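Local coordinates for protein putative transporter (PDB 3LV9) that is a putative membrane transporter of the UPF0053 family, this piece being its pair of CBS domains, and may bind flavin adenine dinucleotide, at residues 51-61 with 72-80. Sequence-based numbering, arbitrary orientation. Where two conformers were deposited one is given.
Sequences LKEEGVTRYPV and FVHIRDLYN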
ATOM      1  N   LEU A  51       5.930  11.592   3.579  1.00 39.24           N
ATOM      2  CA  LEU A  51       4.867  10.547   3.657  1.00 39.48           C
ATOM      3  C   LEU A  51       3.490  11.070   3.267  1.00 40.23           C
ATOM      4  O   LEU A  51       2.724  10.376   2.601  1.00 40.79           O
ATOM      5  CB  LEU A  51       4.744   9.884   5.040  1.00 39.32           C
ATOM      6  CG  LEU A  51       6.016   9.312   5.667  1.00 40.24           C
ATOM      7  CD1 LEU A  51       5.803   8.138   6.591  1.00 39.82           C
ATOM      8  CD2 LEU A  51       7.020   8.969   4.608  1.00 41.86           C
ATOM      9  N   LYS A  52       3.174  12.285   3.679  1.00 41.17           N
ATOM     10  CA  LYS A  52       1.882  12.884   3.366  1.00 42.17           C
ATOM     11  C   LYS A  52       1.703  13.139   1.856  1.00 42.74           C
ATOM     12  O   LYS A  52       0.686  12.787   1.293  1.00 42.87           O
ATOM     13  CB  LYS A  52       1.723  14.187   4.129  1.00 42.24           C
ATOM     14  CG  LYS A  52       0.303  14.656   4.234  1.00 45.18           C
ATOM     15  CD  LYS A  52       0.144  16.182   4.085  1.00 48.10           C
ATOM     16  CE  LYS A  52      -1.345  16.574   3.944  1.00 49.27           C
ATOM     17  NZ  LYS A  52      -1.549  17.843   3.169  1.00 51.31           N
ATOM     18  N   GLU A  53       2.694  13.743   1.214  1.00 43.76           N
ATOM     19  CA  GLU A  53       2.636  14.097  -0.214  1.00 44.91           C
ATOM     20  C   GLU A  53       2.655  12.883  -1.132  1.00 45.27           C
ATOM     21  O   GLU A  53       1.893  12.804  -2.094  1.00 45.12           O
ATOM     22  CB  GLU A  53       3.851  14.963  -0.543  1.00 45.42           C
ATOM     23  CG  GLU A  53       3.936  15.513  -1.963  1.00 48.60           C
ATOM     24  CD  GLU A  53       5.393  15.649  -2.467  1.00 52.24           C
ATOM     25  OE1 GLU A  53       6.292  15.017  -1.848  1.00 52.61           O
ATOM     26  OE2 GLU A  53       5.630  16.373  -3.486  1.00 53.33           O
ATOM     27  N   GLU A  54       3.565  11.961  -0.830  1.00 45.80           N
ATOM     28  CA  GLU A  54       3.752  10.715  -1.584  1.00 46.51           C
ATOM     29  C   GLU A  54       2.706   9.659  -1.223  1.00 46.51           C
ATOM     30  O   GLU A  54       2.317   9.530  -0.075  1.00 47.87           O
ATOM     31  CB  GLU A  54       5.140  10.163  -1.272  1.00 46.71           C
ATOM     32  CG  GLU A  54       6.276  11.012  -1.790  1.00 47.29           C
ATOM     33  CD  GLU A  54       6.488  10.813  -3.255  1.00 50.25           C
ATOM     34  OE1 GLU A  54       6.432   9.632  -3.681  1.00 52.52           O
ATOM     35  OE2 GLU A  54       6.702  11.824  -3.981  1.00 51.18           O
ATOM     36  N   GLY A  55       2.246   8.880  -2.179  1.00 46.26           N
ATOM     37  CA  GLY A  55       1.106   8.010  -1.886  1.00 45.82           C
ATOM     38  C   GLY A  55       1.514   6.587  -1.591  1.00 44.86           C
ATOM     39  O   GLY A  55       0.875   5.662  -2.079  1.00 45.92           O
ATOM     40  N   VAL A  56       2.527   6.409  -0.752  1.00 43.06           N
ATOM     41  CA  VAL A  56       3.391   5.226  -0.811  1.00 41.37           C
ATOM     42  C   VAL A  56       3.546   4.607   0.579  1.00 40.15           C
ATOM     43  O   VAL A  56       3.516   5.327   1.574  1.00 40.99           O
ATOM     44  CB  VAL A  56       4.751   5.698  -1.420  1.00 41.36           C
ATOM     45  CG1 VAL A  56       5.907   4.750  -1.153  1.00 39.27           C
ATOM     46  CG2 VAL A  56       4.549   5.980  -2.926  1.00 41.32           C
ATOM     47  N   THR A  57       3.742   3.297   0.642  1.00 38.13           N
ATOM     48  CA  THR A  57       3.641   2.554   1.901  1.00 37.32           C
ATOM     49  C   THR A  57       4.965   2.098   2.472  1.00 35.73           C
ATOM     50  O   THR A  57       5.086   1.918   3.696  1.00 33.96           O
ATOM     51  CB  THR A  57       2.711   1.298   1.741  1.00 37.20           C
ATOM     52  OG1 THR A  57       1.401   1.611   2.224  1.00 38.90           O
ATOM     53  CG2 THR A  57       3.170   0.142   2.566  1.00 39.30           C
ATOM     54  N   ARG A  58       5.944   1.892   1.588  1.00 34.34           N
ATOM     55  CA  ARG A  58       7.252   1.363   1.998  0.50 33.85           C
ATOM     56  C   ARG A  58       8.386   2.272   1.487  1.00 32.92           C
ATOM     57  O   ARG A  58       8.478   2.556   0.291  1.00 32.49           O
ATOM     58  CB  ARG A  58       7.422  -0.087   1.513  0.50 33.76           C
ATOM     59  CG  ARG A  58       6.578  -1.132   2.293  0.50 34.35           C
ATOM     60  CD  ARG A  58       6.694  -2.595   1.744  0.50 34.26           C
ATOM     61  NE  ARG A  58       5.963  -3.563   2.577  0.50 33.87           N
ATOM     62  CZ  ARG A  58       4.754  -4.047   2.297  0.50 34.06           C
ATOM     63  NH1 ARG A  58       4.123  -3.696   1.182  0.50 33.86           N
ATOM     64  NH2 ARG A  58       4.167  -4.892   3.133  0.50 33.60           N
ATOM     65  N   TYR A  59       9.236   2.741   2.398  1.00 31.10           N
ATOM     66  CA  TYR A  59      10.294   3.646   2.009  1.00 29.08           C
ATOM     67  C   TYR A  59      11.636   3.080   2.376  1.00 28.39           C
ATOM     68  O   TYR A  59      11.874   2.695   3.514  1.00 28.95           O
ATOM     69  CB  TYR A  59      10.151   4.997   2.661  1.00 28.89           C
ATOM     70  CG  TYR A  59       8.983   5.840   2.193  1.00 27.64           C
ATOM     71  CD1 TYR A  59       9.174   6.890   1.268  1.00 28.77           C
ATOM     72  CD2 TYR A  59       7.709   5.637   2.695  1.00 25.58           C
ATOM     73  CE1 TYR A  59       8.104   7.696   0.841  1.00 29.77           C
ATOM     74  CE2 TYR A  59       6.609   6.444   2.266  1.00 24.95           C
ATOM     75  CZ  TYR A  59       6.833   7.471   1.352  1.00 30.36           C
ATOM     76  OH  TYR A  59       5.781   8.270   0.916  1.00 36.48           O
ATOM     77  N   PRO A  60      12.540   3.068   1.416  1.00 27.03           N
ATOM     78  CA  PRO A  60      13.912   2.843   1.719  1.00 27.01           C
ATOM     79  C   PRO A  60      14.499   3.931   2.603  1.00 26.69           C
ATOM     80  O   PRO A  60      14.080   5.055   2.517  1.00 26.24           O
ATOM     81  CB  PRO A  60      14.579   2.839   0.356  1.00 27.83           C
ATOM     82  CG  PRO A  60      13.722   3.706  -0.479  1.00 28.87           C
ATOM     83  CD  PRO A  60      12.336   3.590   0.055  1.00 28.22           C
ATOM     84  N   VAL A  61      15.449   3.536   3.454  1.00 26.23           N
ATOM     85  CA  VAL A  61      16.172   4.392   4.321  1.00 25.87           C
ATOM     86  C   VAL A  61      17.636   4.372   3.822  1.00 27.06           C
ATOM     87  O   VAL A  61      18.209   3.288   3.554  1.00 26.75           O
ATOM     88  CB  VAL A  61      16.093   3.864   5.763  1.00 25.58           C
ATOM     89  CG1 VAL A  61      17.014   4.614   6.667  1.00 24.25           C
ATOM     90  CG2 VAL A  61      14.670   3.930   6.272  1.00 25.13           C
ATOM     91  N   PHE A  72      14.518  -0.788   4.649  1.00 28.63           N
ATOM     92  CA  PHE A  72      13.360   0.037   4.412  1.00 28.79           C
ATOM     93  C   PHE A  72      12.448   0.105   5.620  1.00 29.18           C
ATOM     94  O   PHE A  72      12.606  -0.629   6.599  1.00 28.74           O
ATOM     95  CB  PHE A  72      12.590  -0.457   3.207  1.00 29.06           C
ATOM     96  CG  PHE A  72      11.684  -1.629   3.485  1.00 28.73           C
ATOM     97  CD1 PHE A  72      10.347  -1.424   3.740  1.00 28.97           C
ATOM     98  CD2 PHE A  72      12.166  -2.934   3.404  1.00 32.09           C
ATOM     99  CE1 PHE A  72       9.469  -2.507   3.934  1.00 33.46           C
ATOM    100  CE2 PHE A  72      11.307  -4.050   3.603  1.00 32.97           C
ATOM    101  CZ  PHE A  72       9.952  -3.832   3.874  1.00 32.61           C
ATOM    102  N   VAL A  73      11.486   1.007   5.541  1.00 28.46           N
ATOM    103  CA  VAL A  73      10.557   1.122   6.594  1.00 29.07           C
ATOM    104  C   VAL A  73       9.189   1.191   6.001  1.00 29.93           C
ATOM    105  O   VAL A  73       9.021   1.587   4.856  1.00 29.92           O
ATOM    106  CB  VAL A  73      10.846   2.346   7.482  1.00 29.14           C
ATOM    107  CG1 VAL A  73      12.109   2.098   8.269  1.00 29.12           C
ATOM    108  CG2 VAL A  73      10.945   3.632   6.653  1.00 27.60           C
ATOM    109  N   HIS A  74       8.215   0.767   6.801  1.00 30.38           N
ATOM    110  CA  HIS A  74       6.819   0.818   6.426  1.00 30.38           C
ATOM    111  C   HIS A  74       6.163   1.983   7.142  1.00 30.35           C
ATOM    112  O   HIS A  74       6.401   2.232   8.334  1.00 30.11           O
ATOM    113  CB  HIS A  74       6.145  -0.478   6.838  1.00 31.18           C
ATOM    114  CG  HIS A  74       4.782  -0.652   6.273  1.00 32.21           C
ATOM    115  ND1 HIS A  74       3.754   0.236   6.518  1.00 33.15           N
ATOM    116  CD2 HIS A  74       4.274  -1.613   5.467  1.00 34.42           C
ATOM    117  CE1 HIS A  74       2.674  -0.162   5.870  1.00 35.30           C
ATOM    118  NE2 HIS A  74       2.967  -1.275   5.216  1.00 35.47           N
ATOM    119  N   ILE A  75       5.290   2.659   6.424  1.00 30.48           N
ATOM    120  CA  ILE A  75       4.642   3.866   6.893  1.00 31.19           C
ATOM    121  C   ILE A  75       3.886   3.693   8.265  1.00 31.45           C
ATOM    122  O   ILE A  75       3.820   4.606   9.069  1.00 30.90           O
ATOM    123  CB  ILE A  75       3.728   4.369   5.722  1.00 31.64           C
ATOM    124  CG1 ILE A  75       3.467   5.846   5.758  1.00 31.63           C
ATOM    125  CG2 ILE A  75       2.383   3.610   5.648  1.00 31.72           C
ATOM    126  CD1 ILE A  75       2.249   6.200   4.897  1.00 31.10           C
ATOM    127  N   ARG A  76       3.321   2.520   8.535  1.00 32.32           N
ATOM    128  CA  ARG A  76       2.497   2.323   9.735  1.00 32.88           C
ATOM    129  C   ARG A  76       3.335   2.312  10.976  1.00 32.54           C
ATOM    130  O   ARG A  76       2.946   2.847  12.035  1.00 32.65           O
ATOM    131  CB  ARG A  76       1.742   1.002   9.688  1.00 33.05           C
ATOM    132  CG  ARG A  76       0.375   1.176   9.162  1.00 35.44           C
ATOM    133  CD  ARG A  76      -0.472  -0.044   9.387  1.00 38.06           C
ATOM    134  NE  ARG A  76       0.077  -1.245   8.783  1.00 43.15           N
ATOM    135  CZ  ARG A  76      -0.206  -1.709   7.558  1.00 45.67           C
ATOM    136  NH1 ARG A  76       0.367  -2.843   7.156  1.00 46.21           N
ATOM    137  NH2 ARG A  76      -1.041  -1.069   6.728  1.00 46.58           N
ATOM    138  N   ASP A  77       4.454   1.625  10.844  1.00 32.10           N
ATOM    139  CA  ASP A  77       5.490   1.625  11.848  1.00 32.36           C
ATOM    140  C   ASP A  77       6.002   3.041  12.161  1.00 31.63           C
ATOM    141  O   ASP A  77       6.134   3.389  13.323  1.00 32.33           O
ATOM    142  CB  ASP A  77       6.657   0.763  11.387  1.00 32.92           C
ATOM    143  CG  ASP A  77       6.245  -0.609  10.957  1.00 34.29           C
ATOM    144  OD1 ASP A  77       5.084  -0.998  11.166  1.00 37.77           O
ATOM    145  OD2 ASP A  77       7.111  -1.298  10.395  1.00 40.47           O
ATOM    146  N   LEU A  78       6.292   3.845  11.144  1.00 31.28           N
ATOM    147  CA  LEU A  78       6.754   5.207  11.370  1.00 31.39           C
ATOM    148  C   LEU A  78       5.709   5.973  12.190  1.00 31.01           C
ATOM    149  O   LEU A  78       6.024   6.670  13.181  1.00 30.40           O
ATOM    150  CB  LEU A  78       6.993   5.962  10.050  1.00 31.53           C
ATOM    151  CG  LEU A  78       8.362   5.973   9.347  1.00 33.21           C
ATOM    152  CD1 LEU A  78       8.251   6.587   7.944  1.00 35.24           C
ATOM    153  CD2 LEU A  78       9.423   6.710  10.078  1.00 31.98           C
ATOM    154  N   TYR A  79       4.456   5.872  11.756  1.00 31.05           N
ATOM    155  CA  TYR A  79       3.376   6.678  12.333  1.00 30.37           C
ATOM    156  C   TYR A  79       3.121   6.178  13.758  1.00 30.72           C
ATOM    157  O   TYR A  79       2.982   6.986  14.679  1.00 31.65           O
ATOM    158  CB  TYR A  79       2.101   6.588  11.490  1.00 30.73           C
ATOM    159  CG  TYR A  79       2.009   7.438  10.216  1.00 31.35           C
ATOM    160  CD1 TYR A  79       2.599   8.682  10.137  1.00 34.29           C
ATOM    161  CD2 TYR A  79       1.257   7.017   9.116  1.00 31.35           C
ATOM    162  CE1 TYR A  79       2.473   9.470   9.021  1.00 33.33           C
ATOM    163  CE2 TYR A  79       1.131   7.814   7.992  1.00 30.76           C
ATOM    164  CZ  TYR A  79       1.753   9.037   7.965  1.00 31.40           C
ATOM    165  OH  TYR A  79       1.688   9.874   6.891  1.00 32.85           O
ATOM    166  N   ASN A  80       3.106   4.869  13.969  1.00 30.23           N
ATOM    167  CA  ASN A  80       2.944   4.360  15.339  1.00 31.04           C
ATOM    168  C   ASN A  80       4.073   4.818  16.284  1.00 31.36           C
ATOM    169  O   ASN A  80       3.805   5.086  17.461  1.00 32.75           O
ATOM    170  CB  ASN A  80       2.845   2.828  15.368  1.00 31.30           C
ATOM    171  CG  ASN A  80       1.499   2.304  14.824  1.00 31.62           C
ATOM    172  OD1 ASN A  80       0.494   3.012  14.857  1.00 33.16           O
ATOM    173  ND2 ASN A  80       1.494   1.063  14.317  1.00 29.69           N
TER
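Tyr-59 and Val-73 form a hydrogen-bonded pair of the antiparallel hairpin of strands 58-62 and 69-74, and the contact extends into the two helices flanking it. Evidence for the pairing is reciprocal: Tyr-59 N lies 2.7 Å from Val-73 O, and Val-73 N 2.7 Å from Tyr-59 O. A third bond, Ile-75 N to Thr-57 O at 2.8 Å and 164° at the hydrogen, carries the pairing into the first turn of helix 75-85. That helix is N-capped by His-74, whose ND1 accepts Arg-76 N in the ring plane at 3.1 Å, which fixes the ring's rotation; Thr-57 CG2 lies over one ring face. This helix-strand-strand-helix order is the core of a CBS domain, here the first of two. Arg-58, on the same side of the sheet as Phe-72 and His-74, has two conformers; in one, tentatively, CD lies 3.5 Å from Phe-72 CE1 and His-74 CD2 sits over one guanidinium face, the planes 85° apart. Between the helices, Leu-51 CD1 meets Ile-75 CG1 at 3.4 Å; CG1 of Ile-75 is anti to its backbone N (chi1 -154°), directed at helix 44-53. Tyr-79 OH approaches Leu-51 CB at 3.6 Å and hydrogen-bonds Glu-141 of the second subunit.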